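Local coordinates for protein transcription factor SPN1 (PDB 3NFQ) that regulates RNA polymerase II transcription and may act in both TBP recruitment and post-recruitment steps of transcription, and is represented here by its conserved central helical domain, at residues L14-L19 / T71-L77; V81-L85 / L102-L106; W84-L88 / V124-Y128; F96-K100 / V134-L138. All coordinates share one frame; numbering follows the deposited sequence.

Contact 1: L14-L19 / T71-L77; sequences LDEKIL and TILDNNL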
loop_
_atom_site.group_PDB
_atom_site.type_symbol
_atom_site.label_atom_id
_atom_site.label_comp_id
_atom_site.label_asym_id
_atom_site.label_seq_id
_atom_site.Cartn_x
_atom_site.Cartn_y
_atom_site.Cartn_z
ATOM N N LEU A 14 12.383 2.152 -16.510
ATOM C CA LEU A 14 11.711 1.406 -15.450
ATOM C C LEU A 14 11.429 2.338 -14.270
ATOM O O LEU A 14 10.304 2.377 -13.765
ATOM C CB LEU A 14 12.574 0.237 -14.981
ATOM C CG LEU A 14 12.885 -0.900 -15.953
ATOM C CD1 LEU A 14 13.761 -1.909 -15.206
ATOM C CD2 LEU A 14 11.635 -1.550 -16.466
ATOM N N ASP A 15 12.442 3.090 -13.854
ATOM C CA ASP A 15 12.278 4.096 -12.800
ATOM C C ASP A 15 11.100 5.038 -13.043
ATOM O O ASP A 15 10.230 5.189 -12.191
ATOM C CB ASP A 15 13.546 4.915 -12.627
ATOM C CG ASP A 15 14.617 4.166 -11.920
ATOM O OD1 ASP A 15 14.460 2.945 -11.669
ATOM O OD2 ASP A 15 15.638 4.808 -11.595
ATOM N N GLU A 16 11.062 5.648 -14.218
ATOM C CA GLU A 16 10.010 6.572 -14.568
ATOM C C GLU A 16 8.646 5.893 -14.597
ATOM O O GLU A 16 7.626 6.506 -14.276
ATOM C CB GLU A 16 10.337 7.264 -15.913
ATOM C CG GLU A 16 9.105 7.496 -16.818
ATOM C CD GLU A 16 9.445 7.979 -18.250
ATOM O OE1 GLU A 16 10.606 7.776 -18.741
ATOM O OE2 GLU A 16 8.519 8.549 -18.905
ATOM N N LYS A 17 8.618 4.640 -15.002
ATOM C CA LYS A 17 7.372 3.897 -15.041
ATOM C C LYS A 17 6.854 3.630 -13.602
ATOM O O LYS A 17 5.661 3.781 -13.344
ATOM C CB LYS A 17 7.561 2.612 -15.848
ATOM C CG LYS A 17 6.348 1.690 -15.902
ATOM C CD LYS A 17 6.103 0.963 -14.562
ATOM C CE LYS A 17 4.748 0.190 -14.471
ATOM N NZ LYS A 17 3.486 0.967 -14.660
ATOM N N ILE A 18 7.758 3.299 -12.677
ATOM C CA ILE A 18 7.384 3.092 -11.256
ATOM C C ILE A 18 7.055 4.430 -10.598
ATOM O O ILE A 18 6.171 4.511 -9.761
ATOM C CB ILE A 18 8.467 2.333 -10.448
ATOM C CG1 ILE A 18 8.265 0.816 -10.485
ATOM C CG2 ILE A 18 8.392 2.672 -8.969
ATOM C CD1 ILE A 18 7.862 0.205 -11.828
ATOM N N LEU A 19 7.770 5.489 -10.976
ATOM C CA LEU A 19 7.495 6.813 -10.397
ATOM C C LEU A 19 6.144 7.423 -10.809
ATOM O O LEU A 19 5.503 8.111 -10.003
ATOM C CB LEU A 19 8.700 7.772 -10.587
ATOM C CG LEU A 19 9.968 7.374 -9.839
ATOM C CD1 LEU A 19 11.258 8.014 -10.456
ATOM C CD2 LEU A 19 9.916 7.586 -8.305
ATOM N N THR A 71 13.304 -2.051 -8.912
ATOM C CA THR A 71 12.812 -0.709 -9.251
ATOM C C THR A 71 11.757 -0.206 -8.245
ATOM O O THR A 71 11.773 0.964 -7.844
ATOM C CB THR A 71 12.117 -0.657 -10.623
ATOM O OG1 THR A 71 12.878 -1.386 -11.613
ATOM C CG2 THR A 71 11.948 0.799 -11.047
ATOM N N ILE A 72 10.837 -1.106 -7.882
ATOM C CA ILE A 72 9.790 -0.836 -6.865
ATOM C C ILE A 72 10.473 -0.426 -5.587
ATOM O O ILE A 72 10.150 0.625 -5.014
ATOM C CB ILE A 72 8.935 -2.112 -6.613
ATOM C CG1 ILE A 72 8.057 -2.328 -7.818
ATOM C CG2 ILE A 72 8.083 -1.996 -5.307
ATOM C CD1 ILE A 72 7.533 -3.780 -7.994
ATOM N N LEU A 73 11.423 -1.230 -5.142
ATOM C CA LEU A 73 12.068 -0.941 -3.844
ATOM C C LEU A 73 12.970 0.286 -3.906
ATOM O O LEU A 73 13.010 1.103 -2.969
ATOM C CB LEU A 73 12.853 -2.172 -3.336
ATOM C CG LEU A 73 11.959 -3.345 -2.924
ATOM C CD1 LEU A 73 12.783 -4.585 -2.613
ATOM C CD2 LEU A 73 11.069 -3.041 -1.723
ATOM N N ASP A 74 13.719 0.426 -4.988
ATOM C CA ASP A 74 14.635 1.575 -5.115
ATOM C C ASP A 74 13.929 2.915 -5.253
ATOM O O ASP A 74 14.468 3.919 -4.807
ATOM C CB ASP A 74 15.595 1.378 -6.278
ATOM C CG ASP A 74 16.616 0.286 -6.016
ATOM O OD1 ASP A 74 16.851 -0.096 -4.841
ATOM O OD2 ASP A 74 17.171 -0.211 -7.014
ATOM N N ASN A 75 12.736 2.953 -5.851
ATOM C CA ASN A 75 11.982 4.210 -6.019
ATOM C C ASN A 75 10.917 4.528 -4.961
ATOM O O ASN A 75 10.069 5.388 -5.190
ATOM C CB ASN A 75 11.370 4.236 -7.404
ATOM C CG ASN A 75 12.441 4.279 -8.470
ATOM O OD1 ASN A 75 12.807 3.249 -9.050
ATOM N ND2 ASN A 75 13.038 5.441 -8.634
ATOM N N ASN A 76 10.947 3.807 -3.836
ATOM C CA ASN A 76 10.063 4.047 -2.707
ATOM C C ASN A 76 8.589 3.977 -3.098
ATOM O O ASN A 76 7.759 4.717 -2.567
ATOM C CB ASN A 76 10.390 5.420 -2.069
ATOM C CG ASN A 76 9.926 5.546 -0.617
ATOM O OD1 ASN A 76 9.847 6.662 -0.077
ATOM N ND2 ASN A 76 9.652 4.424 0.030
ATOM N N LEU A 77 8.238 3.089 -4.025
ATOM C CA LEU A 77 6.846 2.849 -4.292
ATOM C C LEU A 77 6.087 2.373 -3.034
ATOM O O LEU A 77 4.891 2.609 -2.878
ATOM C CB LEU A 77 6.708 1.834 -5.412
ATOM C CG LEU A 77 5.293 1.572 -5.953
ATOM C CD1 LEU A 77 4.645 2.804 -6.573
ATOM C CD2 LEU A 77 5.296 0.407 -6.984
HETATM O O HOH W 1 15.448 0.528 -12.129
#
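The carboxylate of D15 and the amide of N75 meet steeply, their planes 73° apart. L19, one turn after D15, comes against the same amide and crosses it at about a right angle. L19 CD2 is 3.8 Å from N75 CB. Next to D15 OD1 lies the methyl of T71, with CG2 at 3.4 Å. A water ties the two residues further: it donates to D15 OD1 at 2.7 Å and also hydrogen-bonds T71 OG1.

The methyl of T71 carries much of the apolar contact from 71-77. It stands anti to the backbone N, which turns it onto the helix of 14-19. There T71 CG2 also lies 3.5 Å from the carbonyl O of L14 and 3.7 Å from CG1 of I18. L14 passes T71 at about a right angle and brings CD1 near the hydroxyl.

I18 gives up the largest surface in the contact. Its two branches divide the work. CG1 faces T71 and I72, while CG2 sits 3.7 Å from N75 CB and 4.0 Å from L77 CB.

N75 is where helix 69-74 gives way to the turn before helix 77-85. Its carbonyl accepts a bond from K22 of helix 10-42. The contact thus seats this corner on the long N-terminal helix. Helix 51-63 packs on the same corner, with L63 against I72 and L77 and V62 against K17.

Contact 2: V81-L85 / L102-L106; sequences VRIWL and LFAAL
V81 starts the contact with its CG1 methyl, placed anti to the backbone N (chi1 174°). From there it reaches two leucine methyls on the other helix, L102 CD1 and L106 CD1. V81 CG1 is 4.2 Å from each. One turn on, W84 offers its CB rather than its indole as the nearest point. W84 CB lies 3.7 Å from L102 CD1, and the two side chains cross at about a right angle. The indole N-H is used elsewhere, on the carbonyl of M25.

L85 ends the helix and meets three residues. Its CG is 3.8 Å from L102 CD1, the two leucines sliding past each other in opposite directions. Its CD1 meets L106 CD1 tip to tip at 4.2 Å. The same CD1 also lies over one face of the F103 ring, offset toward the rim.

L102 CD1 is therefore wedged among V81, W84 and L85. The segments 81-85 and 102-106 run roughly antiparallel, at 147°, their axes 11.6 Å apart at closest approach. No polar bond crosses between them. The contact forms a buried part of the core of this TFIIS N-terminal-type helical bundle. Helix 51-63 and helix 10-42 pack on W84, helix 121-130 on L85, and helix 136-149 on F103 and L106.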
loop_
_atom_site.group_PDB
_atom_site.type_symbol
_atom_site.label_atom_id
_atom_site.label_comp_id
_atom_site.label_asym_id
_atom_site.label_seq_id
_atom_site.Cartn_x
_atom_site.Cartn_y
_atom_site.Cartn_z
ATOM N N VAL A 81 2.051 2.545 -1.338
ATOM C CA VAL A 81 1.343 1.365 -0.768
ATOM C C VAL A 81 0.969 1.635 0.652
ATOM O O VAL A 81 -0.158 1.399 1.087
ATOM C CB VAL A 81 2.205 0.080 -0.866
ATOM C CG1 VAL A 81 1.526 -1.127 -0.118
ATOM C CG2 VAL A 81 2.486 -0.220 -2.330
ATOM N N ARG A 82 1.894 2.227 1.393
ATOM C CA ARG A 82 1.609 2.543 2.750
ATOM C C ARG A 82 0.490 3.540 2.864
ATOM O O ARG A 82 -0.344 3.439 3.768
ATOM C CB ARG A 82 2.877 3.161 3.346
ATOM C CG ARG A 82 2.688 3.646 4.739
ATOM C CD ARG A 82 3.615 4.838 4.864
ATOM N NE ARG A 82 2.861 6.025 4.873
ATOM C CZ ARG A 82 3.266 7.269 4.627
ATOM N NH1 ARG A 82 4.492 7.634 4.253
ATOM N NH2 ARG A 82 2.328 8.182 4.750
ATOM N N ILE A 83 0.467 4.534 1.974
ATOM C CA ILE A 83 -0.644 5.532 2.025
ATOM C C ILE A 83 -2.023 4.873 1.782
ATOM O O ILE A 83 -3.027 5.222 2.415
ATOM C CB ILE A 83 -0.398 6.641 0.970
ATOM C CG1 ILE A 83 0.697 7.563 1.500
ATOM C CG2 ILE A 83 -1.653 7.536 0.763
ATOM C CD1 ILE A 83 1.323 8.428 0.362
ATOM N N TRP A 84 -2.085 3.926 0.839
ATOM C CA TRP A 84 -3.331 3.169 0.685
ATOM C C TRP A 84 -3.759 2.388 1.930
ATOM O O TRP A 84 -4.941 2.323 2.231
ATOM C CB TRP A 84 -3.265 2.234 -0.536
ATOM C CG TRP A 84 -3.369 2.948 -1.818
ATOM C CD1 TRP A 84 -3.054 4.253 -2.072
ATOM C CD2 TRP A 84 -3.791 2.387 -3.050
ATOM N NE1 TRP A 84 -3.228 4.528 -3.404
ATOM C CE2 TRP A 84 -3.707 3.407 -4.022
ATOM C CE3 TRP A 84 -4.257 1.127 -3.430
ATOM C CZ2 TRP A 84 -4.066 3.218 -5.321
ATOM C CZ3 TRP A 84 -4.597 0.918 -4.765
ATOM C CH2 TRP A 84 -4.506 1.947 -5.693
ATOM N N LEU A 85 -2.808 1.840 2.693
ATOM C CA LEU A 85 -3.143 0.944 3.813
ATOM C C LEU A 85 -3.398 1.725 5.090
ATOM O O LEU A 85 -4.086 1.244 5.987
ATOM C CB LEU A 85 -1.945 0.000 4.042
ATOM C CG LEU A 85 -1.835 -1.139 2.986
ATOM C CD1 LEU A 85 -0.533 -1.916 3.161
ATOM C CD2 LEU A 85 -3.057 -2.042 3.083
ATOM N N LEU A 102 -3.213 -5.807 -1.402
ATOM C CA LEU A 102 -1.869 -5.257 -1.127
ATOM C C LEU A 102 -0.990 -6.147 -0.265
ATOM O O LEU A 102 0.225 -6.307 -0.530
ATOM C CB LEU A 102 -1.970 -3.845 -0.540
ATOM C CG LEU A 102 -2.551 -2.774 -1.475
ATOM C CD1 LEU A 102 -2.583 -1.409 -0.727
ATOM C CD2 LEU A 102 -1.737 -2.644 -2.710
ATOM N N PHE A 103 -1.567 -6.754 0.765
ATOM C CA PHE A 103 -0.770 -7.615 1.614
ATOM C C PHE A 103 -0.339 -8.878 0.838
ATOM O O PHE A 103 0.753 -9.366 0.997
ATOM C CB PHE A 103 -1.527 -7.955 2.922
ATOM C CG PHE A 103 -1.241 -6.984 4.057
ATOM C CD1 PHE A 103 -2.222 -6.098 4.497
ATOM C CD2 PHE A 103 -0.011 -7.005 4.697
ATOM C CE1 PHE A 103 -1.953 -5.205 5.587
ATOM C CE2 PHE A 103 0.245 -6.115 5.773
ATOM C CZ PHE A 103 -0.716 -5.238 6.193
ATOM N N ALA A 104 -1.167 -9.384 -0.058
ATOM C CA ALA A 104 -0.724 -10.537 -0.823
ATOM C C ALA A 104 0.433 -10.179 -1.749
ATOM O O ALA A 104 1.395 -10.951 -1.923
ATOM C CB ALA A 104 -1.931 -11.150 -1.647
ATOM N N ALA A 105 0.364 -8.996 -2.358
ATOM C CA ALA A 105 1.456 -8.511 -3.185
ATOM C C ALA A 105 2.718 -8.247 -2.387
ATOM O O ALA A 105 3.795 -8.555 -2.871
ATOM C CB ALA A 105 1.009 -7.240 -3.970
ATOM N N LEU A 106 2.623 -7.723 -1.163
ATOM C CA LEU A 106 3.801 -7.456 -0.334
ATOM C C LEU A 106 4.456 -8.766 0.154
ATOM O O LEU A 106 5.654 -8.796 0.467
ATOM C CB LEU A 106 3.444 -6.670 0.908
ATOM C CG LEU A 106 3.026 -5.188 0.746
ATOM C CD1 LEU A 106 2.333 -4.712 1.980
ATOM C CD2 LEU A 106 4.287 -4.341 0.429
#

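Contact 3: W84-L88 / V124-Y128; sequences WLEPL and VVIFY
Y128 reaches across to L85 with its phenol. Its chi1 of -92° lies off the usual staggered values and sends the ring toward the end of helix 77-85. From CB the ring runs out toward L85, and the contact begins at CE1. CE1 is 4.1 Å from L85 CB. It is also close to the L85 carbonyl, which lies at the ring edge, near its plane. Beyond CZ, the hydroxyl passes 3.7 Å from the CD2 methyl of L85. The tip then donates to the carbonyl: Y128 OH to L85 O is 2.6 Å, a short bond. It lies in the carbonyl plane, on a lone pair, with a C=O...donor angle of 127°.

One residue earlier, on helix 121-130, F127 takes P87 over its face. P87 CG stands 3.6 Å from the centroid of the F127 ring, 12° off the normal, a CH-pi contact. V124 packs on L85 and E86. Its CG2 lies 3.7 Å from E86 CB, and its CG1 is 4.0 Å from L85 CB. The carboxylate of E86 turns to R82, with which it forms a salt bridge.

The contact joins the C-terminal end of helix 77-85 to helix 121-130 within the TFIIS N-terminal-like bundle. L85 is the last helical residue before E86. Carbonyls at such an end commonly lack an in-helix donor. The tyrosine supplies one here, and F103 packs edge-to-face with its ring. One directed bond therefore fixes the phenol at the helix end, while the CH-pi contact of P87 with F127 joins the chain after the helix to helix 121-130.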
loop_
_atom_site.group_PDB
_atom_site.type_symbol
_atom_site.label_atom_id
_atom_site.label_comp_id
_atom_site.label_asym_id
_atom_site.label_seq_id
_atom_site.Cartn_x
_atom_site.Cartn_y
_atom_site.Cartn_z
ATOM N N TRP A 84 -2.085 3.926 0.839
ATOM C CA TRP A 84 -3.331 3.169 0.685
ATOM C C TRP A 84 -3.759 2.388 1.930
ATOM O O TRP A 84 -4.941 2.323 2.231
ATOM C CB TRP A 84 -3.265 2.234 -0.536
ATOM C CG TRP A 84 -3.369 2.948 -1.818
ATOM C CD1 TRP A 84 -3.054 4.253 -2.072
ATOM C CD2 TRP A 84 -3.791 2.387 -3.050
ATOM N NE1 TRP A 84 -3.228 4.528 -3.404
ATOM C CE2 TRP A 84 -3.707 3.407 -4.022
ATOM C CE3 TRP A 84 -4.257 1.127 -3.430
ATOM C CZ2 TRP A 84 -4.066 3.218 -5.321
ATOM C CZ3 TRP A 84 -4.597 0.918 -4.765
ATOM C CH2 TRP A 84 -4.506 1.947 -5.693
ATOM N N LEU A 85 -2.808 1.840 2.693
ATOM C CA LEU A 85 -3.143 0.944 3.813
ATOM C C LEU A 85 -3.398 1.725 5.090
ATOM O O LEU A 85 -4.086 1.244 5.987
ATOM C CB LEU A 85 -1.945 0.000 4.042
ATOM C CG LEU A 85 -1.835 -1.139 2.986
ATOM C CD1 LEU A 85 -0.533 -1.916 3.161
ATOM C CD2 LEU A 85 -3.057 -2.042 3.083
ATOM N N GLU A 86 -2.799 2.900 5.195
ATOM C CA GLU A 86 -2.788 3.557 6.504
ATOM C C GLU A 86 -4.164 3.968 6.978
ATOM O O GLU A 86 -5.048 4.342 6.176
ATOM C CB GLU A 86 -1.809 4.763 6.509
ATOM C CG GLU A 86 -2.338 6.023 5.961
ATOM C CD GLU A 86 -1.239 7.080 5.674
ATOM O OE1 GLU A 86 -0.132 6.951 6.203
ATOM O OE2 GLU A 86 -1.505 8.043 4.920
ATOM N N PRO A 87 -4.371 3.907 8.304
ATOM C CA PRO A 87 -5.652 4.279 8.853
ATOM C C PRO A 87 -5.850 5.762 8.769
ATOM O O PRO A 87 -4.881 6.539 8.829
ATOM C CB PRO A 87 -5.572 3.848 10.339
ATOM C CG PRO A 87 -4.160 3.704 10.612
ATOM C CD PRO A 87 -3.450 3.367 9.323
ATOM N N LEU A 88 -7.110 6.157 8.705
ATOM C CA LEU A 88 -7.436 7.570 8.757
ATOM C C LEU A 88 -7.393 7.911 10.241
ATOM O O LEU A 88 -7.314 7.018 11.078
ATOM C CB LEU A 88 -8.850 7.816 8.246
ATOM C CG LEU A 88 -9.113 7.399 6.766
ATOM C CD1 LEU A 88 -10.528 7.805 6.451
ATOM C CD2 LEU A 88 -8.205 8.128 5.889
ATOM N N VAL A 124 2.842 1.255 9.838
ATOM C CA VAL A 124 1.476 0.905 9.364
ATOM C C VAL A 124 1.217 -0.626 9.469
ATOM O O VAL A 124 0.182 -1.057 9.984
ATOM C CB VAL A 124 1.222 1.464 7.951
ATOM C CG1 VAL A 124 -0.152 0.958 7.461
ATOM C CG2 VAL A 124 1.150 3.064 7.997
ATOM N N VAL A 125 2.194 -1.434 9.075
ATOM C CA VAL A 125 2.046 -2.899 9.180
ATOM C C VAL A 125 1.958 -3.300 10.665
ATOM O O VAL A 125 1.140 -4.164 11.056
ATOM C CB VAL A 125 3.169 -3.659 8.388
ATOM C CG1 VAL A 125 3.099 -5.201 8.614
ATOM C CG2 VAL A 125 3.029 -3.353 6.913
ATOM N N ILE A 126 2.738 -2.643 11.521
ATOM C CA ILE A 126 2.599 -2.891 12.956
ATOM C C ILE A 126 1.162 -2.582 13.430
ATOM O O ILE A 126 0.557 -3.359 14.173
ATOM C CB ILE A 126 3.670 -2.104 13.777
ATOM C CG1 ILE A 126 5.059 -2.717 13.522
ATOM C CG2 ILE A 126 3.319 -2.129 15.305
ATOM C CD1 ILE A 126 6.252 -1.899 13.961
ATOM N N PHE A 127 0.601 -1.449 12.996
ATOM C CA PHE A 127 -0.751 -1.083 13.346
ATOM C C PHE A 127 -1.751 -2.205 12.942
ATOM O O PHE A 127 -2.702 -2.538 13.673
ATOM C CB PHE A 127 -1.127 0.248 12.630
ATOM C CG PHE A 127 -2.592 0.593 12.729
ATOM C CD1 PHE A 127 -3.107 1.346 13.788
ATOM C CD2 PHE A 127 -3.483 0.134 11.778
ATOM C CE1 PHE A 127 -4.496 1.628 13.890
ATOM C CE2 PHE A 127 -4.844 0.434 11.881
ATOM C CZ PHE A 127 -5.350 1.157 12.899
ATOM N N TYR A 128 -1.508 -2.824 11.797
ATOM C CA TYR A 128 -2.408 -3.925 11.346
ATOM C C TYR A 128 -2.347 -5.146 12.317
ATOM O O TYR A 128 -3.334 -5.879 12.475
ATOM C CB TYR A 128 -2.037 -4.349 9.937
ATOM C CG TYR A 128 -2.852 -3.561 8.916
ATOM C CD1 TYR A 128 -2.507 -2.247 8.617
ATOM C CD2 TYR A 128 -3.964 -4.122 8.261
ATOM C CE1 TYR A 128 -3.253 -1.481 7.670
ATOM C CE2 TYR A 128 -4.710 -3.362 7.294
ATOM C CZ TYR A 128 -4.329 -2.027 7.019
ATOM O OH TYR A 128 -5.002 -1.210 6.127
#

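Contact 4: F96-K100 / V134-L138; sequences FEIQK and VEAQL
F96 and L138 form the apolar centre of this contact. The ring of F96 is thrown anti to its own backbone N (chi1 -177°), which carries it across to segment 134-138. There F96 CE1 lies 3.6 Å from L138 CD1 and 3.8 Å from E135 CG. The first torsion of E135 places CG by the ring, and the bend at chi2 turns only the carboxylate. Q137 starts with CG between the backbone N and the carbonyl carbon (chi1 77°). From there its extended chain brings the amide to the ring edge, steeply turned, with NE2 3.9 Å from F96 CZ. K100 stretches out fully, and its CE and NZ come near the amide oxygen of Q137.

Q99 is extended beyond CG, with chi2 at 177°. Its CB and its OE1 both touch the CD1 methyl of L138, CB at 3.7 Å. A water donates to Q99 OE1 at 2.7 Å and accepts from the backbone N of E135 at 3.0 Å. The other end of the amide, NE2, bonds the carbonyl of P94.

The contact joins the starts of helices 96-107 and 136-149. No direct hydrogen bond links the segments; the single water carries the polar link. With both ends of its amide bonded, Q99 is held in a defined orientation. E135, just before helix 136-149, has its backbone N-H satisfied.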
loop_
_atom_site.group_PDB
_atom_site.type_symbol
_atom_site.label_atom_id
_atom_site.label_comp_id
_atom_site.label_asym_id
_atom_site.label_seq_id
_atom_site.Cartn_x
_atom_site.Cartn_y
_atom_site.Cartn_z
ATOM N N PHE A 96 -11.553 -4.265 2.691
ATOM C CA PHE A 96 -10.939 -5.546 2.805
ATOM C C PHE A 96 -10.216 -5.925 1.510
ATOM O O PHE A 96 -9.120 -6.483 1.542
ATOM C CB PHE A 96 -11.998 -6.635 3.091
ATOM C CG PHE A 96 -11.398 -8.004 3.281
ATOM C CD1 PHE A 96 -10.703 -8.300 4.435
ATOM C CD2 PHE A 96 -11.464 -8.981 2.285
ATOM C CE1 PHE A 96 -10.148 -9.570 4.652
ATOM C CE2 PHE A 96 -10.854 -10.247 2.483
ATOM C CZ PHE A 96 -10.207 -10.540 3.688
ATOM N N GLU A 97 -10.856 -5.666 0.359
ATOM C CA GLU A 97 -10.235 -6.012 -0.911
ATOM C C GLU A 97 -8.904 -5.321 -1.181
ATOM O O GLU A 97 -7.976 -5.944 -1.687
ATOM C CB GLU A 97 -11.203 -5.662 -2.059
ATOM C CG GLU A 97 -12.422 -6.613 -2.053
ATOM C CD GLU A 97 -13.444 -6.368 -0.922
ATOM O OE1 GLU A 97 -13.599 -5.214 -0.441
ATOM O OE2 GLU A 97 -14.126 -7.352 -0.555
ATOM N N ILE A 98 -8.800 -4.048 -0.787
ATOM C CA ILE A 98 -7.526 -3.328 -0.893
ATOM C C ILE A 98 -6.481 -3.897 0.105
ATOM O O ILE A 98 -5.310 -4.102 -0.240
ATOM C CB ILE A 98 -7.731 -1.818 -0.704
ATOM C CG1 ILE A 98 -8.224 -1.183 -1.999
ATOM C CG2 ILE A 98 -6.328 -1.111 -0.218
ATOM C CD1 ILE A 98 -8.908 0.108 -1.775
ATOM N N GLN A 99 -6.909 -4.170 1.337
ATOM C CA GLN A 99 -5.975 -4.715 2.327
ATOM C C GLN A 99 -5.438 -6.054 1.858
ATOM O O GLN A 99 -4.246 -6.266 1.829
ATOM C CB GLN A 99 -6.647 -4.918 3.671
ATOM C CG GLN A 99 -7.224 -3.647 4.352
ATOM C CD GLN A 99 -7.930 -3.977 5.653
ATOM O OE1 GLN A 99 -7.454 -4.802 6.424
ATOM N NE2 GLN A 99 -9.054 -3.323 5.921
ATOM N N LYS A 100 -6.335 -6.946 1.470
ATOM C CA LYS A 100 -5.926 -8.289 1.110
ATOM C C LYS A 100 -5.074 -8.306 -0.165
ATOM O O LYS A 100 -4.057 -9.018 -0.250
ATOM C CB LYS A 100 -7.166 -9.147 0.914
ATOM C CG LYS A 100 -6.752 -10.573 0.804
ATOM C CD LYS A 100 -7.920 -11.444 0.366
ATOM C CE LYS A 100 -7.481 -12.898 0.513
ATOM N NZ LYS A 100 -8.690 -13.754 0.437
ATOM N N VAL A 134 -9.082 -5.178 12.095
ATOM C CA VAL A 134 -8.452 -5.969 11.027
ATOM C C VAL A 134 -8.872 -7.414 11.173
ATOM O O VAL A 134 -8.916 -7.919 12.247
ATOM C CB VAL A 134 -6.907 -5.844 11.092
ATOM C CG1 VAL A 134 -6.209 -6.695 10.031
ATOM C CG2 VAL A 134 -6.508 -4.378 10.951
ATOM N N GLU A 135 -9.218 -8.057 10.077
ATOM C CA GLU A 135 -9.530 -9.472 10.072
ATOM C C GLU A 135 -8.334 -10.296 10.469
ATOM O O GLU A 135 -7.230 -10.005 10.060
ATOM C CB GLU A 135 -9.953 -9.841 8.662
ATOM C CG GLU A 135 -11.302 -9.239 8.304
ATOM C CD GLU A 135 -12.404 -9.617 9.335
ATOM O OE1 GLU A 135 -12.556 -10.833 9.617
ATOM O OE2 GLU A 135 -13.076 -8.706 9.869
ATOM N N ALA A 136 -8.551 -11.337 11.277
ATOM C CA ALA A 136 -7.427 -12.089 11.829
ATOM C C ALA A 136 -6.480 -12.569 10.804
ATOM O O ALA A 136 -5.266 -12.554 11.029
ATOM C CB ALA A 136 -7.914 -13.272 12.711
ATOM N N GLN A 137 -6.968 -13.023 9.637
ATOM C CA GLN A 137 -6.017 -13.576 8.703
ATOM C C GLN A 137 -5.004 -12.503 8.233
ATOM O O GLN A 137 -3.850 -12.809 8.007
ATOM C CB GLN A 137 -6.694 -14.232 7.475
ATOM C CG GLN A 137 -7.142 -13.165 6.530
ATOM C CD GLN A 137 -8.142 -13.602 5.462
ATOM O OE1 GLN A 137 -7.776 -13.784 4.283
ATOM N NE2 GLN A 137 -9.432 -13.709 5.861
ATOM N N LEU A 138 -5.441 -11.244 8.128
ATOM C CA LEU A 138 -4.552 -10.190 7.686
ATOM C C LEU A 138 -3.664 -9.699 8.824
ATOM O O LEU A 138 -2.523 -9.386 8.573
ATOM C CB LEU A 138 -5.345 -9.007 7.075
ATOM C CG LEU A 138 -6.108 -9.421 5.797
ATOM C CD1 LEU A 138 -6.864 -8.201 5.289
ATOM C CD2 LEU A 138 -5.090 -9.838 4.765
HETATM O O HOH W 2 -9.345 -6.436 7.534
#

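How the contacts relate
Starting from the N terminus, contact 1 closes first, bringing helix 10-42 together with the end of helix 69-74 and the turn after it. The remaining three contacts follow it in series. Contact 2 and contact 3 start from the same stretch of helix 77-85, and contact 3 closes later. Contact 4 crosses both, because its segments alternate with theirs. It ties the start of helix 96-107 to the start of helix 136-149. Contacts 2, 3 and 4 touch one another through F103, Y128, L85 and Q99, forming one connected cluster. Contact 1 stands apart, on the opposite side of the chain's centre from contacts 3 and 4.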